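Local atomic coordinates of pyridoxine 4-oxidase (Mesorhizobium loti, PDB entry 4HA6), a protein that oxidises the 4-hydroxymethyl group of pyridoxine to give pyridoxal, using FAD as cofactor and molecular oxygen as electron acceptor. Residues A162-P167 and S405-H410; A387-G392 and D435-S440. All coordinates share one frame; numbering follows the deposited sequence.

Interaction 1 (A162-P167 and S405-H410); sequences ASLGLP and SRTIGH
Leu164 reaches across to the last turn of helix 392-409 and sets one methyl, CD1, against Ile408. Leu164 CD1 lies 3.6 Å from Ile408 CG1 and 4.1 Å from Ile408 CA, so the methyl rests on the root of the isoleucine rather than on its far end. Beside this, Thr407 offers its methyl to both prongs of the leucine fork: Thr407 CG2 is 4.1 Å from Leu164 CD1 and 4.2 Å from Leu164 CD2. The threonine rotamer sorts its two branches, with CG2 opposite the backbone N and OG1 next to it (chi1 -62°), which leaves OG1 to bond to Glu403 O one turn back. The contact is therefore wholly apolar. Ile408 also packs on Phe157 and Ala160 of helix 152-163 and on Met320 of strand 314-320.

Both backbones are finishing a helix here. On the first side Gly165, with phi 119°, closes a Schellman motif, and its N bonds to Ala162 O at 3.2 Å; the chain turns away immediately after Leu164. On the other, Arg406 O receives two donors from opposite faces of its carbonyl plane, His410 N at 3.0 Å and His410 ND1 at 2.8 Å. The second bond lies close to the imidazole plane, fixing the ring at the helix terminus, where it also meets Tyr300 edge-to-face. The whole is peripheral packing of two helix C-termini, one closed by a Schellman glycine, beside the antiparallel sheet of this GMC oxidoreductase and away from the flavin and pyridoxamine sites.

Interaction 2 (A387-G392 and D435-S440); sequences AYLQTG and DFIARS
Ile437 and Ala438, the residues that receive Leu389, belong to a helical turn whose flat groups are engaged elsewhere. One face of the Phe436 ring carries Ser440 CB, 4.1 Å above the plane and displaced toward the rim, and the same ring meets Phe347 with the planes at about 40°. The Arg439 guanidinium has the carboxylate carbon of Asp435 at its edge: Arg439 NH1 forms a salt bridge with Asp435 OD2 at 2.7 Å, approaching from above the carboxylate plane, 44° out of it, and spanning one helical turn.

The contact itself is light and apolar, carried by a single methyl. Leu389 CD2 lies 4.3 Å from Ile437 CG2 and 4.4 Å from Ala438 CA, facing the side-chain methyl of one residue and the alpha carbon of the next. Leu389 occupies the third position of a type II beta turn running from Ala387 to Gln390, with positive phi, and its chi2 of 18° is nearly eclipsed, a torsion that a leucine seldom adopts. Next to it, Tyr388 OH bonds to Asp291, while Thr391 caps the following helix by bonding through OG1 to Asp394 N.

Phe398 of helix 392-409 touches both Leu389 and Ile437, and Leu402 of that helix packs on Ile437. The turn and helix 430-440 thus meet beside helix 392-409, with Val441 of strand 441-443 touching Leu389 and Phe360 of strand 355-362 touching Ile437.

Overall arrangement
From the N terminus the chain passes first through 162-167, at the end of helix 152-163, and returns to that point only after 237 intervening residues, when 405-410 closes interaction 1. Shortly before, it goes through 387-392, and 42 residues beyond that segment 435-440 closes interaction 2. The two loops thus cross, their segments alternating. Helix 392-409 is the link: it starts at the last residue of 387-392 and finishes in interaction 1. The contacts do not touch, their centres lying 24 Å apart and their nearest atoms about 7 Å; interaction 1 brings the end of helix 152-163 to the C-terminal turn of helix 392-409, and interaction 2 sets helix 430-440 against the turn leading into its N terminus.

Interaction 1 (A162-P167 and S405-H410)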
loop_
_atom_site.group_PDB
_atom_site.type_symbol
_atom_site.label_atom_id
_atom_site.label_comp_id
_atom_site.label_asym_id
_atom_site.label_seq_id
_atom_site.Cartn_x
_atom_site.Cartn_y
_atom_site.Cartn_z
ATOM N N ALA A 162 19.821 6.989 16.401
ATOM C CA ALA A 162 20.089 6.344 17.683
ATOM C C ALA A 162 20.705 7.313 18.689
ATOM O O ALA A 162 20.400 7.252 19.880
ATOM C CB ALA A 162 20.984 5.117 17.489
ATOM N N SER A 163 21.573 8.202 18.213
ATOM C CA SER A 163 22.198 9.182 19.093
ATOM C C SER A 163 21.162 10.159 19.634
ATOM O O SER A 163 21.334 10.716 20.726
ATOM C CB SER A 163 23.306 9.943 18.365
ATOM O OG SER A 163 22.776 10.810 17.379
ATOM N N LEU A 164 20.077 10.351 18.884
ATOM C CA LEU A 164 19.054 11.311 19.286
ATOM C C LEU A 164 18.118 10.733 20.347
ATOM O O LEU A 164 17.307 11.454 20.926
ATOM C CB LEU A 164 18.274 11.803 18.068
ATOM C CG LEU A 164 19.058 12.825 17.251
ATOM C CD1 LEU A 164 18.492 13.030 15.837
ATOM C CD2 LEU A 164 19.090 14.155 18.007
ATOM N N GLY A 165 18.241 9.438 20.620
ATOM C CA GLY A 165 17.366 8.808 21.592
ATOM C C GLY A 165 16.495 7.689 21.052
ATOM O O GLY A 165 15.896 6.957 21.835
ATOM N N LEU A 166 16.411 7.542 19.728
ATOM C CA LEU A 166 15.589 6.473 19.153
ATOM C C LEU A 166 16.166 5.091 19.464
ATOM O O LEU A 166 17.344 4.839 19.228
ATOM C CB LEU A 166 15.453 6.643 17.636
ATOM C CG LEU A 166 14.589 7.802 17.142
ATOM C CD1 LEU A 166 14.846 8.058 15.662
ATOM C CD2 LEU A 166 13.105 7.513 17.385
ATOM N N PRO A 167 15.328 4.180 19.980
ATOM C CA PRO A 167 15.815 2.830 20.291
ATOM C C PRO A 167 16.130 2.001 19.041
ATOM O O PRO A 167 15.551 2.203 17.957
ATOM C CB PRO A 167 14.654 2.206 21.080
ATOM C CG PRO A 167 13.435 2.975 20.643
ATOM C CD PRO A 167 13.922 4.378 20.379
ATOM N N SER A 405 13.695 15.602 10.156
ATOM C CA SER A 405 14.603 15.167 9.099
ATOM C C SER A 405 15.888 15.993 9.087
ATOM O O SER A 405 16.999 15.457 8.954
ATOM C CB SER A 405 13.909 15.291 7.736
ATOM O OG SER A 405 14.751 14.805 6.710
ATOM N N ARG A 406 15.742 17.305 9.190
ATOM C CA ARG A 406 16.913 18.166 9.155
ATOM C C ARG A 406 17.779 17.964 10.405
ATOM O O ARG A 406 19.003 17.939 10.300
ATOM C CB ARG A 406 16.497 19.622 8.955
ATOM C CG ARG A 406 15.719 19.823 7.640
ATOM C CD ARG A 406 15.431 21.287 7.380
ATOM N NE ARG A 406 16.651 21.996 7.028
ATOM C CZ ARG A 406 16.828 23.302 7.194
ATOM N NH1 ARG A 406 15.856 24.043 7.713
ATOM N NH2 ARG A 406 17.976 23.866 6.846
ATOM N N THR A 407 17.146 17.772 11.564
ATOM C CA THR A 407 17.890 17.496 12.799
ATOM C C THR A 407 18.746 16.238 12.607
ATOM O O THR A 407 19.960 16.250 12.858
ATOM C CB THR A 407 16.954 17.340 14.028
ATOM O OG1 THR A 407 16.239 18.563 14.243
ATOM C CG2 THR A 407 17.741 17.014 15.289
ATOM N N ILE A 408 18.124 15.160 12.137
ATOM C CA ILE A 408 18.864 13.929 11.864
ATOM C C ILE A 408 19.919 14.167 10.786
ATOM O O ILE A 408 21.079 13.794 10.965
ATOM C CB ILE A 408 17.955 12.769 11.438
ATOM C CG1 ILE A 408 17.020 12.374 12.589
ATOM C CG2 ILE A 408 18.809 11.573 11.000
ATOM C CD1 ILE A 408 15.881 11.459 12.176
ATOM N N GLY A 409 19.519 14.796 9.680
ATOM C CA GLY A 409 20.429 15.067 8.577
ATOM C C GLY A 409 21.731 15.778 8.931
ATOM O O GLY A 409 22.767 15.539 8.295
ATOM N N HIS A 410 21.690 16.641 9.942
ATOM C CA HIS A 410 22.855 17.451 10.297
ATOM C C HIS A 410 23.645 16.896 11.472
ATOM O O HIS A 410 24.542 17.567 11.988
ATOM C CB HIS A 410 22.438 18.893 10.581
ATOM C CG HIS A 410 21.993 19.635 9.362
ATOM N ND1 HIS A 410 20.780 19.395 8.748
ATOM C CD2 HIS A 410 22.602 20.597 8.625
ATOM C CE1 HIS A 410 20.654 20.192 7.701
ATOM N NE2 HIS A 410 21.744 20.936 7.607
#

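Interaction 2 (A387-G392 and D435-S440)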
loop_
_atom_site.group_PDB
_atom_site.type_symbol
_atom_site.label_atom_id
_atom_site.label_comp_id
_atom_site.label_asym_id
_atom_site.label_seq_id
_atom_site.Cartn_x
_atom_site.Cartn_y
_atom_site.Cartn_z
ATOM N N ALA A 387 -6.968 14.726 -1.907
ATOM C CA ALA A 387 -7.080 15.831 -0.931
ATOM C C ALA A 387 -5.819 15.976 -0.087
ATOM O O ALA A 387 -5.888 16.154 1.134
ATOM C CB ALA A 387 -8.302 15.650 -0.029
ATOM N N TYR A 388 -4.664 15.909 -0.741
ATOM C CA TYR A 388 -3.395 15.944 -0.021
ATOM C C TYR A 388 -3.253 17.245 0.775
ATOM O O TYR A 388 -3.591 18.331 0.281
ATOM C CB TYR A 388 -2.217 15.813 -0.990
ATOM C CG TYR A 388 -1.936 14.439 -1.567
ATOM C CD1 TYR A 388 -1.521 14.313 -2.889
ATOM C CD2 TYR A 388 -2.019 13.276 -0.791
ATOM C CE1 TYR A 388 -1.216 13.089 -3.438
ATOM C CE2 TYR A 388 -1.714 12.019 -1.346
ATOM C CZ TYR A 388 -1.316 11.945 -2.677
ATOM O OH TYR A 388 -1.001 10.747 -3.283
ATOM N N LEU A 389 -2.746 17.126 2.001
ATOM C CA LEU A 389 -2.461 18.283 2.861
ATOM C C LEU A 389 -3.629 19.255 3.042
ATOM O O LEU A 389 -3.420 20.472 3.043
ATOM C CB LEU A 389 -1.245 19.051 2.330
ATOM C CG LEU A 389 0.153 18.610 2.798
ATOM C CD1 LEU A 389 0.163 17.198 3.382
ATOM C CD2 LEU A 389 1.183 18.752 1.676
ATOM N N GLN A 390 -4.846 18.744 3.210
ATOM C CA GLN A 390 -5.989 19.655 3.289
ATOM C C GLN A 390 -6.341 20.057 4.733
ATOM O O GLN A 390 -7.074 21.019 4.965
ATOM C CB GLN A 390 -7.197 19.072 2.551
ATOM C CG GLN A 390 -8.013 20.113 1.755
ATOM C CD GLN A 390 -7.216 20.770 0.621
ATOM O OE1 GLN A 390 -7.133 20.236 -0.484
ATOM N NE2 GLN A 390 -6.630 21.932 0.897
ATOM N N THR A 391 -5.815 19.323 5.703
ATOM C CA THR A 391 -6.120 19.617 7.090
ATOM C C THR A 391 -4.971 20.381 7.734
ATOM O O THR A 391 -3.814 20.281 7.296
ATOM C CB THR A 391 -6.394 18.324 7.883
ATOM O OG1 THR A 391 -5.220 17.483 7.873
ATOM C CG2 THR A 391 -7.577 17.578 7.270
ATOM N N GLY A 392 -5.276 21.145 8.776
ATOM C CA GLY A 392 -4.222 21.866 9.483
ATOM C C GLY A 392 -3.292 20.936 10.228
ATOM O O GLY A 392 -2.084 21.202 10.352
ATOM N N ASP A 435 5.381 25.859 1.868
ATOM C CA ASP A 435 5.495 25.957 0.408
ATOM C C ASP A 435 6.483 24.928 -0.124
ATOM O O ASP A 435 6.218 24.243 -1.117
ATOM C CB ASP A 435 5.921 27.364 -0.039
ATOM C CG ASP A 435 5.993 27.489 -1.560
ATOM O OD1 ASP A 435 4.939 27.358 -2.224
ATOM O OD2 ASP A 435 7.101 27.694 -2.101
ATOM N N PHE A 436 7.629 24.819 0.537
ATOM C CA PHE A 436 8.579 23.786 0.171
ATOM C C PHE A 436 7.960 22.393 0.293
ATOM O O PHE A 436 8.107 21.553 -0.608
ATOM C CB PHE A 436 9.826 23.861 1.034
ATOM C CG PHE A 436 10.758 22.716 0.805
ATOM C CD1 PHE A 436 10.772 21.636 1.677
ATOM C CD2 PHE A 436 11.601 22.704 -0.301
ATOM C CE1 PHE A 436 11.628 20.554 1.458
ATOM C CE2 PHE A 436 12.465 21.636 -0.526
ATOM C CZ PHE A 436 12.474 20.555 0.356
ATOM N N ILE A 437 7.280 22.133 1.408
ATOM C CA ILE A 437 6.661 20.818 1.614
ATOM C C ILE A 437 5.637 20.516 0.506
ATOM O O ILE A 437 5.656 19.432 -0.084
ATOM C CB ILE A 437 6.035 20.715 3.020
ATOM C CG1 ILE A 437 7.141 20.725 4.087
ATOM C CG2 ILE A 437 5.180 19.459 3.158
ATOM C CD1 ILE A 437 6.614 20.959 5.519
ATOM N N ALA A 438 4.779 21.493 0.203
ATOM C CA ALA A 438 3.743 21.352 -0.827
ATOM C C ALA A 438 4.347 21.071 -2.216
ATOM O O ALA A 438 3.765 20.347 -3.034
ATOM C CB ALA A 438 2.872 22.618 -0.867
ATOM N N ARG A 439 5.514 21.656 -2.471
ATOM C CA ARG A 439 6.200 21.481 -3.742
ATOM C C ARG A 439 6.939 20.148 -3.803
ATOM O O ARG A 439 7.143 19.590 -4.899
ATOM C CB ARG A 439 7.183 22.642 -3.974
ATOM C CG ARG A 439 6.554 23.908 -4.587
ATOM C CD ARG A 439 7.341 25.191 -4.240
ATOM N NE ARG A 439 8.790 25.049 -4.398
ATOM C CZ ARG A 439 9.701 25.509 -3.533
ATOM N NH1 ARG A 439 9.340 26.152 -2.425
ATOM N NH2 ARG A 439 10.993 25.322 -3.771
ATOM N N SER A 440 7.320 19.625 -2.637
ATOM C CA SER A 440 8.202 18.451 -2.567
ATOM C C SER A 440 7.500 17.099 -2.357
ATOM O O SER A 440 8.045 16.040 -2.732
ATOM C CB SER A 440 9.248 18.652 -1.464
ATOM O OG SER A 440 8.644 18.580 -0.187
#